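Local coordinates for protein ubiquitin-conjugating enzyme E2 U (Homo sapiens, PDB 1YRV) that catalyses the covalent attachment of ubiquitin to other proteins, accepting ubiquitin from the E1 activating enzyme as a thioester, at residues 138-143 against 150-155. Sequence-based numbering, arbitrary orientation.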
# COMPACT_ATOMS: atom_id res chain seq x y z
N PRO A 138 -11.91 -4.98 2.34
CA PRO A 138 -11.71 -6.13 1.47
C PRO A 138 -12.81 -6.36 0.41
O PRO A 138 -13.98 -6.01 0.60
CB PRO A 138 -11.60 -7.28 2.46
CG PRO A 138 -10.94 -6.63 3.64
CD PRO A 138 -11.70 -5.35 3.75
N VAL A 139 -12.40 -6.97 -0.69
CA VAL A 139 -13.30 -7.30 -1.79
C VAL A 139 -13.62 -8.76 -1.57
O VAL A 139 -12.94 -9.65 -2.11
CB VAL A 139 -12.58 -7.15 -3.16
CG1 VAL A 139 -13.52 -7.48 -4.30
CG2 VAL A 139 -12.01 -5.75 -3.30
N LEU A 140 -14.64 -9.03 -0.76
CA LEU A 140 -15.02 -10.41 -0.47
C LEU A 140 -15.33 -11.17 -1.75
O LEU A 140 -15.23 -12.40 -1.79
CB LEU A 140 -16.24 -10.43 0.45
CG LEU A 140 -16.06 -9.72 1.80
CD1 LEU A 140 -17.41 -9.60 2.50
CD2 LEU A 140 -15.06 -10.49 2.64
N GLU A 141 -15.70 -10.43 -2.80
CA GLU A 141 -16.05 -11.00 -4.10
C GLU A 141 -15.28 -12.27 -4.44
O GLU A 141 -15.83 -13.38 -4.46
CB GLU A 141 -15.86 -9.96 -5.21
CG GLU A 141 -15.88 -10.55 -6.64
CD GLU A 141 -17.20 -11.25 -7.00
OE1 GLU A 141 -17.21 -11.97 -8.03
OE2 GLU A 141 -18.21 -11.06 -6.27
N ASN A 142 -13.99 -12.11 -4.71
CA ASN A 142 -13.20 -13.27 -5.04
C ASN A 142 -11.84 -13.09 -4.43
O ASN A 142 -10.86 -12.81 -5.12
CB ASN A 142 -13.12 -13.41 -6.55
CG ASN A 142 -12.57 -14.74 -6.96
OD1 ASN A 142 -12.64 -15.12 -8.13
ND2 ASN A 142 -12.01 -15.47 -6.00
N PRO A 143 -11.74 -13.29 -3.12
CA PRO A 143 -10.52 -13.15 -2.34
C PRO A 143 -9.43 -14.14 -2.65
O PRO A 143 -9.70 -15.26 -3.06
CB PRO A 143 -11.02 -13.31 -0.91
CG PRO A 143 -12.03 -14.39 -1.08
CD PRO A 143 -12.79 -13.94 -2.31
N ARG A 150 -13.67 -15.83 4.64
CA ARG A 150 -14.66 -16.65 5.30
C ARG A 150 -14.84 -16.21 6.77
O ARG A 150 -15.95 -15.89 7.20
CB ARG A 150 -14.22 -18.10 5.22
CG ARG A 150 -15.17 -19.07 5.81
CD ARG A 150 -14.83 -20.42 5.27
NE ARG A 150 -13.60 -20.98 5.84
CZ ARG A 150 -13.17 -22.20 5.54
NH1 ARG A 150 -13.86 -22.95 4.67
NH2 ARG A 150 -12.10 -22.71 6.15
N ILE A 151 -13.76 -16.17 7.54
CA ILE A 151 -13.86 -15.77 8.95
C ILE A 151 -14.35 -14.35 9.13
O ILE A 151 -15.01 -14.02 10.13
CB ILE A 151 -12.52 -15.89 9.66
CG1 ILE A 151 -12.23 -17.36 9.92
CG2 ILE A 151 -12.53 -15.06 10.96
CD1 ILE A 151 -10.90 -17.61 10.57
N LEU A 152 -13.98 -13.50 8.18
CA LEU A 152 -14.36 -12.10 8.22
C LEU A 152 -15.87 -11.99 8.07
O LEU A 152 -16.53 -11.30 8.84
CB LEU A 152 -13.66 -11.35 7.08
CG LEU A 152 -14.09 -9.90 6.83
CD1 LEU A 152 -14.17 -9.15 8.15
CD2 LEU A 152 -13.08 -9.25 5.89
N VAL A 153 -16.39 -12.69 7.06
CA VAL A 153 -17.82 -12.69 6.79
C VAL A 153 -18.65 -12.98 8.05
O VAL A 153 -19.47 -12.16 8.49
CB VAL A 153 -18.15 -13.73 5.70
CG1 VAL A 153 -19.66 -13.77 5.47
CG2 VAL A 153 -17.41 -13.38 4.42
N LYS A 154 -18.44 -14.14 8.64
CA LYS A 154 -19.17 -14.50 9.85
C LYS A 154 -18.35 -14.13 11.06
O LYS A 154 -17.21 -14.55 11.19
CB LYS A 154 -19.45 -16.00 9.85
CG LYS A 154 -20.89 -16.36 9.51
CD LYS A 154 -21.76 -16.36 10.77
CE LYS A 154 -21.87 -14.97 11.40
NZ LYS A 154 -22.71 -14.99 12.64
N ASP A 155 -18.90 -13.35 11.97
CA ASP A 155 -18.16 -12.99 13.17
C ASP A 155 -16.89 -12.18 12.88
O ASP A 155 -15.78 -12.68 13.00
CB ASP A 155 -17.77 -14.25 13.93
CG ASP A 155 -17.37 -13.96 15.37
OD1 ASP A 155 -16.81 -12.86 15.62
OD2 ASP A 155 -17.62 -14.83 16.23
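Pro-138 opens the contact with the outer corner of its ring: CG lies 4.1 Å from CD2 of Leu-152, the branch of that leucine that meets the ring, and the two side chains cross at about a right angle. The same proline also touches Trp-67, His-97 and Asn-99, while the next residue, Val-139, donates its backbone N-H to the side-chain oxygen of Asn-99. Leu-140 then supplies the larger share of the loop's contact through one branch. With CG anti to the carbonyl carbon (chi1 -58°) and CD1 anti to CA (chi2 170°), the other methyl, CD2, is the one that meets the helix: it lies 4.0 Å from CD2 of Leu-152 and 4.1 Å from CG2 of Val-153, so one methyl bridges neighbouring residues of the last helical turn. In the UBC fold of E2 enzymes, this joins the loop after helix 124-135 to the end of helix 146-153, with the side chain of Pro-138 about 10 Å from that of Cys-108, the predicted thioester-forming cysteine. No hydrogen bond crosses, the summed buried area is small, 150 Å², and none of the four touching residues is buried, so this is a thin apolar seam at the surface. Leu-152 also touches Pro-98 in a loop and Tyr-159 on helix 156-166.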